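Local coordinates for anopheles Plasmodium-responsive Leucine-rich repeat protein 1B (Anopheles gambiae, PDB 4XGO) that probably acts in mosquito immunity to Plasmodium as a partner of the leucine-rich repeat protein LRIM1, this chain being its leucine-rich repeat domain, at residues I49-R60 with L73-S84. Sequence-based numbering, arbitrary orientation.
Sequences IQKLYMRFNVIR and LTVLMLDRNDLS. With ACT (acetate ion), chain F.
Asn81 spans both segments with its side-chain amide. Its OD1 accepts a hydrogen bond from the backbone N-H of Ile59 (N to OD1 3.0 Å), nearly straight at 170°. Its ND2 donates to Met54 O at 2.9 Å, and within its own segment to Leu78 O. Asn57 ND2 reaches the same Met54 O from the opposite face of the carbonyl, so two amides grip one oxygen. Asn57 OD1 in turn holds Leu33 N and Ile35 N, in the preceding coil of the solenoid.

Arg55 and Asp79 form a salt bridge, with NE 3.0 Å from OD2. NE comes from above the carboxylate plane, and the two flat groups stand 82° apart. A bend at chi3 (81°) turns the Arg55 guanidinium so that NE faces Asp79 while NH1 donates to Gly32 O of the second subunit. Asp79 OD1 is held by Ser101 and Ser103. Arg80 lays CG 3.5 Å from Phe56 CE1, while its NE and NH2 both donate to OXT of an acetate ion, likely picked up from the crystallisation solution. The Phe56 ring stacks on Phe56 of the second subunit.

Strands 51-53 and 75-77 pair in parallel, with Leu52 N to Val75 O at 2.9 Å. On the inward strand face, Leu52 CD2 meets Leu76 CD1 at 3.9 Å. Inward-facing leucines on successive parallel strands, followed by asparagines stacked in the adjoining loops, are the hallmark of the leucine-rich repeat solenoid.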
ATOM      1  N   ILE A  49      -7.453   9.230 -29.343  1.00 20.45           N
ATOM      2  CA  ILE A  49      -7.658   8.696 -27.964  1.00 19.40           C
ATOM      3  C   ILE A  49      -8.934   9.245 -27.314  1.00 18.90           C
ATOM      4  O   ILE A  49      -9.154  10.471 -27.248  1.00 19.21           O
ATOM      5  CB  ILE A  49      -6.449   9.007 -27.065  1.00 19.17           C
ATOM      6  CG1 ILE A  49      -5.223   8.240 -27.554  1.00 19.25           C
ATOM      7  CG2 ILE A  49      -6.755   8.653 -25.599  1.00 18.92           C
ATOM      8  CD1 ILE A  49      -3.914   8.769 -27.012  1.00 19.40           C
ATOM      9  N   GLN A  50      -9.784   8.332 -26.858  1.00 18.71           N
ATOM     10  CA  GLN A  50     -10.949   8.687 -26.070  1.00 18.69           C
ATOM     11  C   GLN A  50     -10.781   8.266 -24.612  1.00 17.23           C
ATOM     12  O   GLN A  50     -11.306   8.920 -23.735  1.00 16.94           O
ATOM     13  CB  GLN A  50     -12.181   8.028 -26.637  1.00 20.58           C
ATOM     14  CG  GLN A  50     -12.554   8.579 -28.007  1.00 22.66           C
ATOM     15  CD  GLN A  50     -13.733   7.860 -28.600  1.00 25.18           C
ATOM     16  OE1 GLN A  50     -14.533   7.265 -27.883  1.00 27.87           O
ATOM     17  NE2 GLN A  50     -13.840   7.892 -29.923  1.00 27.17           N
ATOM     18  N   LYS A  51     -10.094   7.151 -24.369  1.00 16.55           N
ATOM     19  CA  LYS A  51      -9.821   6.690 -22.991  1.00 15.77           C
ATOM     20  C   LYS A  51      -8.332   6.507 -22.795  1.00 15.13           C
ATOM     21  O   LYS A  51      -7.681   5.736 -23.511  1.00 15.30           O
ATOM     22  CB  LYS A  51     -10.551   5.385 -22.689  1.00 16.45           C
ATOM     23  CG  LYS A  51     -12.044   5.460 -22.901  1.00 17.35           C
ATOM     24  CD  LYS A  51     -12.705   4.215 -22.333  1.00 18.81           C
ATOM     25  CE  LYS A  51     -14.194   4.239 -22.611  1.00 20.25           C
ATOM     26  NZ  LYS A  51     -14.837   2.977 -22.153  1.00 21.34           N
ATOM     27  N   LEU A  52      -7.780   7.226 -21.820  1.00 13.80           N
ATOM     28  CA  LEU A  52      -6.346   7.236 -21.592  1.00 13.64           C
ATOM     29  C   LEU A  52      -6.048   6.746 -20.193  1.00 13.26           C
ATOM     30  O   LEU A  52      -6.457   7.374 -19.216  1.00 12.21           O
ATOM     31  CB  LEU A  52      -5.792   8.644 -21.769  1.00 13.92           C
ATOM     32  CG  LEU A  52      -4.305   8.875 -21.549  1.00 14.34           C
ATOM     33  CD1 LEU A  52      -3.484   7.948 -22.424  1.00 14.70           C
ATOM     34  CD2 LEU A  52      -3.990  10.358 -21.814  1.00 14.63           C
ATOM     35  N   TYR A  53      -5.365   5.609 -20.112  1.00 12.95           N
ATOM     36  CA  TYR A  53      -5.033   4.999 -18.830  1.00 12.71           C
ATOM     37  C   TYR A  53      -3.549   5.154 -18.555  1.00 12.96           C
ATOM     38  O   TYR A  53      -2.721   4.645 -19.325  1.00 12.90           O
ATOM     39  CB  TYR A  53      -5.409   3.520 -18.818  1.00 12.68           C
ATOM     40  CG  TYR A  53      -6.804   3.162 -19.260  1.00 12.85           C
ATOM     41  CD1 TYR A  53      -7.875   4.011 -19.041  1.00 13.03           C
ATOM     42  CD2 TYR A  53      -7.057   1.917 -19.857  1.00 13.44           C
ATOM     43  CE1 TYR A  53      -9.158   3.662 -19.399  1.00 13.46           C
ATOM     44  CE2 TYR A  53      -8.345   1.542 -20.213  1.00 13.66           C
ATOM     45  CZ  TYR A  53      -9.386   2.409 -19.999  1.00 14.04           C
ATOM     46  OH  TYR A  53     -10.672   2.046 -20.344  1.00 15.20           O
ATOM     47  N   MET A  54      -3.207   5.895 -17.490  1.00 12.88           N
ATOM     48  CA  MET A  54      -1.806   6.082 -17.070  1.00 13.52           C
ATOM     49  C   MET A  54      -1.623   5.816 -15.566  1.00 13.40           C
ATOM     50  O   MET A  54      -0.793   6.439 -14.882  1.00 13.37           O
ATOM     51  CB  MET A  54      -1.304   7.488 -17.468  1.00 14.62           C
ATOM     52  CG  MET A  54      -1.372   7.724 -18.957  1.00 15.62           C
ATOM     53  SD  MET A  54      -0.655   9.322 -19.431  1.00 18.25           S
ATOM     54  CE  MET A  54      -2.046  10.382 -19.199  1.00 18.30           C
ATOM     55  N   ARG A  55      -2.374   4.836 -15.080  1.00 13.16           N
ATOM     56  CA  ARG A  55      -2.344   4.436 -13.673  1.00 13.21           C
ATOM     57  C   ARG A  55      -1.039   3.673 -13.361  1.00 12.91           C
ATOM     58  O   ARG A  55      -0.440   3.073 -14.250  1.00 12.23           O
ATOM     59  CB  ARG A  55      -3.502   3.467 -13.369  1.00 14.04           C
ATOM     60  CG  ARG A  55      -4.909   3.872 -13.802  1.00 14.95           C
ATOM     61  CD  ARG A  55      -5.890   2.706 -13.570  1.00 16.48           C
ATOM     62  NE  ARG A  55      -6.294   2.682 -12.165  1.00 18.13           N
ATOM     63  CZ  ARG A  55      -6.621   1.615 -11.442  1.00 20.48           C
ATOM     64  NH1 ARG A  55      -6.607   0.388 -11.930  1.00 21.39           N
ATOM     65  NH2 ARG A  55      -6.952   1.785 -10.173  1.00 21.96           N
ATOM     66  N   PHE A  56      -0.608   3.735 -12.100  1.00 12.62           N
ATOM     67  CA  PHE A  56       0.527   2.965 -11.597  1.00 13.12           C
ATOM     68  C   PHE A  56       1.820   3.289 -12.334  1.00 13.72           C
ATOM     69  O   PHE A  56       2.570   2.393 -12.734  1.00 14.01           O
ATOM     70  CB  PHE A  56       0.250   1.454 -11.656  1.00 13.32           C
ATOM     71  CG  PHE A  56      -1.013   1.039 -10.956  1.00 13.06           C
ATOM     72  CD1 PHE A  56      -1.036   0.896  -9.593  1.00 13.44           C
ATOM     73  CD2 PHE A  56      -2.152   0.730 -11.681  1.00 13.12           C
ATOM     74  CE1 PHE A  56      -2.189   0.470  -8.947  1.00 13.01           C
ATOM     75  CE2 PHE A  56      -3.309   0.320 -11.046  1.00 12.98           C
ATOM     76  CZ  PHE A  56      -3.330   0.199  -9.682  1.00 12.65           C
ATOM     77  N   ASN A  57       2.072   4.577 -12.511  1.00 13.93           N
ATOM     78  CA  ASN A  57       3.337   5.032 -13.054  1.00 14.64           C
ATOM     79  C   ASN A  57       4.040   5.851 -11.980  1.00 15.56           C
ATOM     80  O   ASN A  57       3.734   5.725 -10.788  1.00 15.60           O
ATOM     81  CB  ASN A  57       3.082   5.815 -14.350  1.00 14.15           C
ATOM     82  CG  ASN A  57       2.779   4.908 -15.530  1.00 13.93           C
ATOM     83  OD1 ASN A  57       3.634   4.117 -15.969  1.00 14.13           O
ATOM     84  ND2 ASN A  57       1.577   5.018 -16.058  1.00 13.38           N
ATOM     85  N   VAL A  58       4.989   6.695 -12.371  1.00 16.82           N
ATOM     86  CA  VAL A  58       5.681   7.531 -11.391  1.00 18.15           C
ATOM     87  C   VAL A  58       5.681   8.982 -11.865  1.00 18.34           C
ATOM     88  O   VAL A  58       6.677   9.693 -11.741  1.00 19.51           O
ATOM     89  CB  VAL A  58       7.111   7.007 -11.089  1.00 19.55           C
ATOM     90  CG1 VAL A  58       7.032   5.757 -10.216  1.00 20.08           C
ATOM     91  CG2 VAL A  58       7.874   6.717 -12.362  1.00 20.15           C
ATOM     92  N   ILE A  59       4.534   9.418 -12.368  1.00 17.73           N
ATOM     93  CA  ILE A  59       4.402  10.724 -12.980  1.00 17.75           C
ATOM     94  C   ILE A  59       4.390  11.786 -11.880  1.00 18.21           C
ATOM     95  O   ILE A  59       3.595  11.717 -10.943  1.00 17.09           O
ATOM     96  CB  ILE A  59       3.131  10.825 -13.846  1.00 17.03           C
ATOM     97  CG1 ILE A  59       3.188   9.840 -15.027  1.00 16.81           C
ATOM     98  CG2 ILE A  59       2.940  12.250 -14.350  1.00 17.34           C
ATOM     99  CD1 ILE A  59       1.826   9.507 -15.612  1.00 16.17           C
ATOM    100  N   ARG A  60       5.294  12.759 -12.000  1.00 19.70           N
ATOM    101  CA  ARG A  60       5.448  13.815 -10.986  1.00 21.10           C
ATOM    102  C   ARG A  60       4.746  15.116 -11.371  1.00 21.01           C
ATOM    103  O   ARG A  60       4.228  15.824 -10.498  1.00 20.47           O
ATOM    104  CB  ARG A  60       6.937  14.054 -10.731  1.00 23.41           C
ATOM    105  CG  ARG A  60       7.250  15.091  -9.678  1.00 25.67           C
ATOM    106  CD  ARG A  60       6.933  14.638  -8.268  1.00 26.86           C
ATOM    107  NE  ARG A  60       7.066  15.771  -7.351  1.00 29.04           N
ATOM    108  CZ  ARG A  60       6.110  16.661  -7.094  1.00 30.36           C
ATOM    109  NH1 ARG A  60       4.909  16.564  -7.665  1.00 29.68           N
ATOM    110  NH2 ARG A  60       6.361  17.659  -6.250  1.00 32.94           N
ATOM    111  N   LEU A  73     -11.059  13.106 -25.497  1.00 17.52           N
ATOM    112  CA  LEU A  73     -10.878  12.399 -24.224  1.00 17.50           C
ATOM    113  C   LEU A  73     -12.180  12.362 -23.428  1.00 16.48           C
ATOM    114  O   LEU A  73     -12.757  13.407 -23.129  1.00 16.69           O
ATOM    115  CB  LEU A  73      -9.778  13.103 -23.429  1.00 17.85           C
ATOM    116  CG  LEU A  73      -9.280  12.443 -22.154  1.00 18.22           C
ATOM    117  CD1 LEU A  73      -8.498  11.187 -22.460  1.00 18.58           C
ATOM    118  CD2 LEU A  73      -8.451  13.461 -21.396  1.00 18.30           C
ATOM    119  N   THR A  74     -12.625  11.156 -23.078  1.00 16.00           N
ATOM    120  CA  THR A  74     -13.784  10.971 -22.238  1.00 15.53           C
ATOM    121  C   THR A  74     -13.422  10.352 -20.881  1.00 14.38           C
ATOM    122  O   THR A  74     -14.132  10.593 -19.915  1.00 14.09           O
ATOM    123  CB  THR A  74     -14.854  10.090 -22.901  1.00 16.19           C
ATOM    124  OG1 THR A  74     -14.341   8.769 -23.086  1.00 16.90           O
ATOM    125  CG2 THR A  74     -15.279  10.665 -24.254  1.00 16.90           C
ATOM    126  N   VAL A  75     -12.337   9.580 -20.822  1.00 13.47           N
ATOM    127  CA  VAL A  75     -11.930   8.891 -19.582  1.00 13.26           C
ATOM    128  C   VAL A  75     -10.442   9.070 -19.387  1.00 13.02           C
ATOM    129  O   VAL A  75      -9.675   8.802 -20.309  1.00 13.68           O
ATOM    130  CB  VAL A  75     -12.237   7.377 -19.653  1.00 13.14           C
ATOM    131  CG1 VAL A  75     -11.788   6.671 -18.374  1.00 12.70           C
ATOM    132  CG2 VAL A  75     -13.720   7.141 -19.873  1.00 13.51           C
ATOM    133  N   LEU A  76     -10.042   9.583 -18.226  1.00 12.72           N
ATOM    134  CA  LEU A  76      -8.640   9.743 -17.887  1.00 12.62           C
ATOM    135  C   LEU A  76      -8.411   9.133 -16.509  1.00 12.62           C
ATOM    136  O   LEU A  76      -9.035   9.553 -15.559  1.00 11.89           O
ATOM    137  CB  LEU A  76      -8.247  11.222 -17.871  1.00 12.95           C
ATOM    138  CG  LEU A  76      -6.816  11.540 -17.457  1.00 13.19           C
ATOM    139  CD1 LEU A  76      -5.824  11.019 -18.476  1.00 13.29           C
ATOM    140  CD2 LEU A  76      -6.630  13.034 -17.266  1.00 13.51           C
ATOM    141  N   MET A  77      -7.486   8.177 -16.439  1.00 13.15           N
ATOM    142  CA  MET A  77      -7.168   7.517 -15.177  0.50 12.98           C
ATOM    143  C   MET A  77      -5.694   7.669 -14.885  1.00 13.07           C
ATOM    144  O   MET A  77      -4.819   7.207 -15.655  1.00 12.82           O
ATOM    145  CB  MET A  77      -7.588   6.055 -15.228  0.50 13.32           C
ATOM    146  CG  MET A  77      -9.045   5.911 -15.609  0.50 13.60           C
ATOM    147  SD  MET A  77      -9.670   4.268 -15.289  0.50 14.16           S
ATOM    148  CE  MET A  77     -10.165   4.433 -13.576  0.50 14.30           C
ATOM    149  N   LEU A  78      -5.419   8.378 -13.787  1.00 12.51           N
ATOM    150  CA  LEU A  78      -4.063   8.689 -13.368  1.00 12.89           C
ATOM    151  C   LEU A  78      -3.842   8.300 -11.926  1.00 12.60           C
ATOM    152  O   LEU A  78      -2.960   8.852 -11.263  1.00 12.25           O
ATOM    153  CB  LEU A  78      -3.791  10.192 -13.556  1.00 13.46           C
ATOM    154  CG  LEU A  78      -3.274  10.490 -14.953  1.00 14.37           C
ATOM    155  CD1 LEU A  78      -3.506  11.954 -15.277  1.00 15.29           C
ATOM    156  CD2 LEU A  78      -1.797  10.144 -14.995  1.00 14.95           C
ATOM    157  N   ASP A  79      -4.577   7.284 -11.477  1.00 12.44           N
ATOM    158  CA  ASP A  79      -4.432   6.793 -10.103  1.00 13.29           C
ATOM    159  C   ASP A  79      -3.032   6.259  -9.891  1.00 13.50           C
ATOM    160  O   ASP A  79      -2.422   5.721 -10.817  1.00 12.81           O
ATOM    161  CB  ASP A  79      -5.439   5.701  -9.775  1.00 13.79           C
ATOM    162  CG  ASP A  79      -6.794   5.977 -10.347  1.00 14.83           C
ATOM    163  OD1 ASP A  79      -7.626   6.661  -9.708  1.00 15.52           O
ATOM    164  OD2 ASP A  79      -7.006   5.510 -11.483  1.00 15.03           O
ATOM    165  N   ARG A  80      -2.524   6.407  -8.671  1.00 13.64           N
ATOM    166  CA  ARG A  80      -1.241   5.832  -8.279  1.00 15.01           C
ATOM    167  C   ARG A  80      -0.093   6.429  -9.064  1.00 15.14           C
ATOM    168  O   ARG A  80       0.602   5.732  -9.814  1.00 15.00           O
ATOM    169  CB  ARG A  80      -1.242   4.300  -8.417  1.00 16.69           C
ATOM    170  CG  ARG A  80      -2.210   3.627  -7.483  1.00 19.00           C
ATOM    171  CD  ARG A  80      -1.583   3.464  -6.125  1.00 21.87           C
ATOM    172  NE  ARG A  80      -2.520   2.790  -5.236  1.00 25.30           N
ATOM    173  CZ  ARG A  80      -2.284   2.519  -3.964  1.00 28.52           C
ATOM    174  NH1 ARG A  80      -1.137   2.881  -3.390  1.00 30.70           N
ATOM    175  NH2 ARG A  80      -3.223   1.904  -3.254  1.00 31.40           N
ATOM    176  N   ASN A  81       0.065   7.738  -8.900  1.00 14.35           N
ATOM    177  CA  ASN A  81       1.222   8.461  -9.430  1.00 14.70           C
ATOM    178  C   ASN A  81       1.710   9.422  -8.333  1.00 15.54           C
ATOM    179  O   ASN A  81       1.357   9.259  -7.160  1.00 14.67           O
ATOM    180  CB  ASN A  81       0.840   9.172 -10.721  1.00 14.06           C
ATOM    181  CG  ASN A  81       0.875   8.256 -11.916  1.00 13.91           C
ATOM    182  OD1 ASN A  81       1.959   7.893 -12.396  1.00 13.70           O
ATOM    183  ND2 ASN A  81      -0.293   7.895 -12.424  1.00 13.28           N
ATOM    184  N   ASP A  82       2.554  10.373  -8.699  1.00 16.91           N
ATOM    185  CA  ASP A  82       3.192  11.236  -7.722  1.00 18.58           C
ATOM    186  C   ASP A  82       2.845  12.703  -7.936  1.00 18.30           C
ATOM    187  O   ASP A  82       3.631  13.578  -7.611  1.00 18.80           O
ATOM    188  CB  ASP A  82       4.708  11.039  -7.794  1.00 20.97           C
ATOM    189  CG  ASP A  82       5.120   9.629  -7.447  1.00 22.83           C
ATOM    190  OD1 ASP A  82       4.501   9.028  -6.558  1.00 26.45           O
ATOM    191  OD2 ASP A  82       6.070   9.112  -8.048  1.00 27.15           O
ATOM    192  N   LEU A  83       1.655  12.985  -8.435  1.00 17.48           N
ATOM    193  CA  LEU A  83       1.265  14.366  -8.691  1.00 17.54           C
ATOM    194  C   LEU A  83       0.971  15.081  -7.372  1.00 17.77           C
ATOM    195  O   LEU A  83       0.343  14.510  -6.476  1.00 16.74           O
ATOM    196  CB  LEU A  83       0.036  14.430  -9.583  1.00 17.07           C
ATOM    197  CG  LEU A  83       0.212  13.792 -10.964  1.00 17.28           C
ATOM    198  CD1 LEU A  83      -1.157  13.584 -11.554  1.00 17.28           C
ATOM    199  CD2 LEU A  83       1.076  14.678 -11.848  1.00 18.04           C
ATOM    200  N   SER A  84       1.457  16.318  -7.252  1.00 18.95           N
ATOM    201  CA  SER A  84       1.144  17.160  -6.088  1.00 19.84           C
ATOM    202  C   SER A  84       0.226  18.336  -6.446  1.00 19.89           C
ATOM    203  O   SER A  84      -0.401  18.921  -5.567  1.00 19.62           O
ATOM    204  CB  SER A  84       2.422  17.638  -5.388  1.00 21.10           C
ATOM    205  OG  SER A  84       3.299  18.257  -6.303  1.00 23.12           O
TER
HETATM  206  C   ACT F1004      -5.722   2.025  -6.684  1.00 44.14           C
HETATM  207  O   ACT F1004      -6.408   1.273  -7.406  1.00 46.81           O
HETATM  208  OXT ACT F1004      -4.960   1.610  -5.778  1.00 45.51           O
HETATM  209  CH3 ACT F1004      -5.818   3.484  -6.942  1.00 42.97           C
HETATM  210  O   HOH W   1     -15.312   7.318 -25.001  1.00 39.55           O
HETATM  211  O   HOH W   2       3.701   6.322  -7.964  1.00 28.37           O
HETATM  212  O   HOH W   3       2.568  17.808  -9.525  1.00 16.84           O